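Local coordinates for protein AopB (PDB 3WXX) that acts as a translocator of the type III secretion system, probably helping to build the translocon in the host membrane after release from its chaperone AcrH, at the interface of chains B and A. Residues are numbered along the deposited sequence; one frame, centred on the assembly and turned at random. Chains: chain A, AopB; chain B, AcrH.

Contact 1: the interface of chains B and A. Residues chain B 57-58, 85; chain A 101, 140, 143-144, 147.
The imidazole of B:His57 lies across the backbone of AopB helix 126-151 at A:Ala144, where the TPR-type class II chaperone AcrH meets a helix that overlaps segments predicted to span the membrane. One imidazole face is capped by A:Ala144 CA, 3.9 Å from the ring centroid and shifted toward the rim, a CH-pi contact. B:Tyr58 CE2 lies over the opposite face, so the imidazole sits between its sequence neighbour and the AopB helix. B:His57 CG sits between the backbone N and the carbonyl carbon (chi1 64°), a turn that lays the ring on the helix; CB itself meets A:Ala147 CB at 3.6 Å. The A:Ala143 methyl approaches the imidazole in plane at its edge, with CB 3.7 Å from B:His57 CD2, and also faces B:Tyr85 OH. That phenol hydroxyl donates to B:His57 O at 2.5 Å, nearly in line with the carbonyl (165°), and so ties helix 76-89 to the loop carrying the histidine. The small alanine side chains probably allow the ring to lie this close to the helix. Toward A:Gly140 and A:Met101, which AcrH covers only slightly, the packing is sparser. B:Tyr58 links the two parts: its OH meets A:Gly140 CA, while CE1 touches the selenium of selenomethionine A:Met101 at 3.7 Å. The A:Met101 chain, bent at its last torsion (chi3 103°), crosses the phenol obliquely from helix 91-113.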
ATOM      1  N   HIS B  57      -7.933  -2.937   0.461  1.00 38.01           N
ATOM      2  CA  HIS B  57      -6.765  -2.218   0.047  1.00 43.18           C
ATOM      3  C   HIS B  57      -7.047  -0.735  -0.068  1.00 39.40           C
ATOM      4  O   HIS B  57      -6.289   0.005  -0.720  1.00 33.69           O
ATOM      5  CB  HIS B  57      -6.182  -2.816  -1.251  1.00 43.74           C
ATOM      6  CG  HIS B  57      -7.078  -2.704  -2.457  1.00 47.44           C
ATOM      7  ND1 HIS B  57      -8.022  -3.651  -2.782  1.00 46.43           N
ATOM      8  CD2 HIS B  57      -7.131  -1.784  -3.447  1.00 51.33           C
ATOM      9  CE1 HIS B  57      -8.620  -3.324  -3.912  1.00 45.01           C
ATOM     10  NE2 HIS B  57      -8.086  -2.202  -4.347  1.00 50.93           N
ATOM     11  N   TYR B  58      -8.143  -0.323   0.564  1.00 41.97           N
ATOM     12  CA  TYR B  58      -8.498   1.107   0.704  1.00 47.37           C
ATOM     13  C   TYR B  58      -8.459   1.636   2.149  1.00 48.65           C
ATOM     14  O   TYR B  58      -8.520   2.827   2.314  1.00 48.44           O
ATOM     15  CB  TYR B  58      -9.847   1.428   0.044  1.00 41.05           C
ATOM     16  CG  TYR B  58      -9.930   1.062  -1.439  1.00 42.32           C
ATOM     17  CD1 TYR B  58      -9.443   1.916  -2.445  1.00 43.72           C
ATOM     18  CD2 TYR B  58     -10.521  -0.132  -1.834  1.00 39.90           C
ATOM     19  CE1 TYR B  58      -9.527   1.555  -3.808  1.00 45.49           C
ATOM     20  CE2 TYR B  58     -10.626  -0.497  -3.161  1.00 42.29           C
ATOM     21  CZ  TYR B  58     -10.129   0.334  -4.160  1.00 46.53           C
ATOM     22  OH  TYR B  58     -10.258  -0.125  -5.460  1.00 46.95           O
ATOM     23  N   TYR B  85       1.347   4.903   0.444  1.00 34.79           N
ATOM     24  CA  TYR B  85       0.029   4.463  -0.018  1.00 33.03           C
ATOM     25  C   TYR B  85      -1.056   4.820   0.999  1.00 32.38           C
ATOM     26  O   TYR B  85      -2.101   5.254   0.634  1.00 30.86           O
ATOM     27  CB  TYR B  85      -0.011   2.965  -0.332  1.00 30.74           C
ATOM     28  CG  TYR B  85      -1.334   2.474  -0.886  1.00 27.59           C
ATOM     29  CD1 TYR B  85      -1.597   2.542  -2.223  1.00 27.60           C
ATOM     30  CD2 TYR B  85      -2.300   1.943  -0.071  1.00 26.48           C
ATOM     31  CE1 TYR B  85      -2.790   2.086  -2.766  1.00 28.25           C
ATOM     32  CE2 TYR B  85      -3.520   1.516  -0.587  1.00 26.45           C
ATOM     33  CZ  TYR B  85      -3.760   1.562  -1.951  1.00 28.10           C
ATOM     34  OH  TYR B  85      -4.994   1.136  -2.540  1.00 29.01           O
TER
HETATM   35  N   MSE A 101     -10.126   7.446  -4.343  1.00 47.68           N
HETATM   36  CA  MSE A 101      -9.314   7.422  -5.553  1.00 51.60           C
HETATM   37  C   MSE A 101      -9.455   8.731  -6.269  1.00 49.24           C
HETATM   38  O   MSE A 101      -8.486   9.250  -6.823  1.00 42.72           O
HETATM   39  CB  MSE A 101      -9.712   6.249  -6.419  1.00 52.10           C
HETATM   40  CG  MSE A 101      -9.313   4.948  -5.748  1.00 52.43           C
HETATM   41 SE   MSE A 101      -9.683   3.441  -6.969  1.00 57.64          SE
HETATM   42  CE  MSE A 101      -7.786   3.378  -7.336  1.00 61.44           C
ATOM     43  N   GLY A 140      -9.614   1.201  -9.646  1.00 42.72           N
ATOM     44  CA  GLY A 140      -9.522   0.144  -8.643  1.00 43.09           C
ATOM     45  C   GLY A 140      -8.580  -1.007  -8.978  1.00 45.61           C
ATOM     46  O   GLY A 140      -8.030  -1.638  -8.064  1.00 50.37           O
ATOM     47  N   ALA A 143      -5.177   0.430  -8.047  1.00 41.78           N
ATOM     48  CA  ALA A 143      -4.997   0.405  -6.605  1.00 42.04           C
ATOM     49  C   ALA A 143      -4.681  -1.011  -6.156  1.00 38.29           C
ATOM     50  O   ALA A 143      -3.769  -1.218  -5.373  1.00 33.94           O
ATOM     51  CB  ALA A 143      -6.242   0.890  -5.892  1.00 43.58           C
ATOM     52  N   ALA A 144      -5.480  -1.962  -6.632  1.00 36.76           N
ATOM     53  CA  ALA A 144      -5.279  -3.358  -6.291  1.00 40.09           C
ATOM     54  C   ALA A 144      -3.842  -3.813  -6.523  1.00 39.83           C
ATOM     55  O   ALA A 144      -3.145  -4.145  -5.590  1.00 39.15           O
ATOM     56  CB  ALA A 144      -6.205  -4.232  -7.101  1.00 44.13           C
ATOM     57  N   ALA A 147      -1.372  -1.961  -4.252  1.00 34.40           N
ATOM     58  CA  ALA A 147      -1.323  -2.403  -2.877  1.00 37.73           C
ATOM     59  C   ALA A 147      -0.607  -3.748  -2.772  1.00 38.63           C
ATOM     60  O   ALA A 147       0.131  -3.978  -1.822  1.00 37.82           O
ATOM     61  CB  ALA A 147      -2.720  -2.493  -2.298  1.00 39.60           C
TER

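Contact 2: the interface of chains B and A. Residues chain B 30, 64-65, 68; chain A 4-7.
Residues A:Val4 to A:Pro7 run as an extended strand-like segment past B:Leu64 and B:Tyr30, ending at A:Pro7 in a polyproline-like conformation. They form the start of a VxLxxP version of the short chaperone-binding motif by which translocators enter the TPR groove of class II chaperones. B:Leu64 is the hub on helix 60-72. Its side chain leaves with CG opposite the backbone N (chi1 -178°), and the two methyls diverge: CD1 meets A:Val4 CG1 at 3.9 Å, and CD2 meets the A:Pro7 ring at CD, 3.8 Å away. Between them the branch carbon CG faces A:Leu6 CD2. The same A:Leu6 methyl lies 3.8 Å from B:Gly65 CA, where the lack of a side chain lets it approach the chaperone helix. One turn further on, B:Ala68 CB packs against A:Val4 CG2 at 3.6 Å, so the two branches of that valine touch different chaperone residues. A:Val5 contributes little buried surface. From helix 23-38, the B:Tyr30 hydroxyl donates to A:Pro7 O on a lone pair in the carbonyl plane, with a C=O...donor angle of 140°; the modelled length of 2.4 Å is too short to be taken literally at this resolution. The oxygen lies at the edge of the phenol, in its plane. Apolar contacts and this bond to a backbone carbonyl together hold the extended segment near the start of this AopB fragment in AcrH, probably keeping it bound until secretion.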
ATOM      1  N   TYR B  30      -7.975  -6.780  12.900  1.00 49.33           N
ATOM      2  CA  TYR B  30      -7.264  -5.536  13.174  1.00 49.00           C
ATOM      3  C   TYR B  30      -6.836  -5.546  14.623  1.00 51.66           C
ATOM      4  O   TYR B  30      -5.689  -5.244  14.937  1.00 46.49           O
ATOM      5  CB  TYR B  30      -8.109  -4.288  12.882  1.00 52.25           C
ATOM      6  CG  TYR B  30      -7.426  -2.989  13.275  1.00 54.00           C
ATOM      7  CD1 TYR B  30      -6.360  -2.481  12.528  1.00 55.98           C
ATOM      8  CD2 TYR B  30      -7.805  -2.287  14.401  1.00 48.60           C
ATOM      9  CE1 TYR B  30      -5.712  -1.319  12.897  1.00 50.89           C
ATOM     10  CE2 TYR B  30      -7.145  -1.125  14.788  1.00 47.08           C
ATOM     11  CZ  TYR B  30      -6.109  -0.643  14.026  1.00 48.43           C
ATOM     12  OH  TYR B  30      -5.466   0.523  14.395  1.00 50.78           O
ATOM     13  N   LEU B  64      -1.271   2.124   7.812  1.00 41.00           N
ATOM     14  CA  LEU B  64      -0.562   2.703   8.932  1.00 43.00           C
ATOM     15  C   LEU B  64       0.081   1.573   9.759  1.00 43.38           C
ATOM     16  O   LEU B  64       1.262   1.624  10.106  1.00 41.53           O
ATOM     17  CB  LEU B  64      -1.520   3.547   9.792  1.00 39.69           C
ATOM     18  CG  LEU B  64      -0.832   4.223  10.968  1.00 38.72           C
ATOM     19  CD1 LEU B  64       0.169   5.257  10.500  1.00 40.93           C
ATOM     20  CD2 LEU B  64      -1.871   4.883  11.828  1.00 40.83           C
ATOM     21  N   GLY B  65      -0.716   0.548  10.075  1.00 45.90           N
ATOM     22  CA  GLY B  65      -0.211  -0.583  10.866  1.00 43.85           C
ATOM     23  C   GLY B  65       0.929  -1.298  10.164  1.00 38.95           C
ATOM     24  O   GLY B  65       2.019  -1.498  10.740  1.00 35.34           O
ATOM     25  N   ALA B  68       3.971   0.878  10.512  1.00 39.21           N
ATOM     26  CA  ALA B  68       4.505   0.898  11.845  1.00 39.34           C
ATOM     27  C   ALA B  68       5.268  -0.402  12.149  1.00 44.95           C
ATOM     28  O   ALA B  68       6.316  -0.345  12.755  1.00 50.91           O
ATOM     29  CB  ALA B  68       3.394   1.109  12.837  1.00 40.55           C
TER
ATOM     30  N   VAL A   4       4.470   4.322  16.838  1.00 55.41           N
ATOM     31  CA  VAL A   4       3.269   4.786  16.141  1.00 53.27           C
ATOM     32  C   VAL A   4       1.992   4.544  16.927  1.00 53.10           C
ATOM     33  O   VAL A   4       1.761   3.448  17.468  1.00 62.90           O
ATOM     34  CB  VAL A   4       3.137   4.206  14.705  1.00 47.70           C
ATOM     35  CG1 VAL A   4       2.005   4.886  13.950  1.00 43.28           C
ATOM     36  CG2 VAL A   4       4.438   4.401  13.938  1.00 47.30           C
ATOM     37  N   VAL A   5       1.174   5.598  16.991  1.00 46.45           N
ATOM     38  CA  VAL A   5      -0.150   5.524  17.577  1.00 43.89           C
ATOM     39  C   VAL A   5      -1.096   5.036  16.507  1.00 44.32           C
ATOM     40  O   VAL A   5      -1.457   5.784  15.604  1.00 43.17           O
ATOM     41  CB  VAL A   5      -0.654   6.912  18.052  1.00 40.05           C
ATOM     42  CG1 VAL A   5      -2.123   6.858  18.405  1.00 37.89           C
ATOM     43  CG2 VAL A   5       0.154   7.413  19.229  1.00 36.47           C
ATOM     44  N   LEU A   6      -1.509   3.785  16.615  1.00 44.52           N
ATOM     45  CA  LEU A   6      -2.525   3.256  15.720  1.00 47.00           C
ATOM     46  C   LEU A   6      -3.890   3.549  16.314  1.00 49.62           C
ATOM     47  O   LEU A   6      -4.044   3.515  17.545  1.00 51.60           O
ATOM     48  CB  LEU A   6      -2.378   1.749  15.614  1.00 50.58           C
ATOM     49  CG  LEU A   6      -0.999   1.238  15.276  1.00 47.85           C
ATOM     50  CD1 LEU A   6      -1.047  -0.271  15.314  1.00 48.82           C
ATOM     51  CD2 LEU A   6      -0.592   1.727  13.897  1.00 50.30           C
ATOM     52  N   PRO A   7      -4.910   3.781  15.462  1.00 53.99           N
ATOM     53  CA  PRO A   7      -6.256   3.959  16.028  1.00 49.14           C
ATOM     54  C   PRO A   7      -6.721   2.740  16.759  1.00 46.35           C
ATOM     55  O   PRO A   7      -6.338   1.630  16.395  1.00 48.01           O
ATOM     56  CB  PRO A   7      -7.133   4.232  14.801  1.00 46.96           C
ATOM     57  CG  PRO A   7      -6.322   3.856  13.623  1.00 48.07           C
ATOM     58  CD  PRO A   7      -4.899   4.100  14.026  1.00 53.55           C
TER

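Contact 1 and contact 2 lie about 18 Å apart, measured between the centres of their C-alpha atoms, and share no residue. On AcrH they are joined by adjacent sequence: the loop used in contact 1 leads directly into helix 60-72, which supplies much of contact 2. On AopB they come from distant stretches, a long helix in one case and the extended segment at the start of the fragment in the other. AcrH therefore holds AopB both through a short linear motif and through a folded helical region overlapping the predicted membrane segments, an arrangement likely to help keep those hydrophobic segments soluble before translocon assembly.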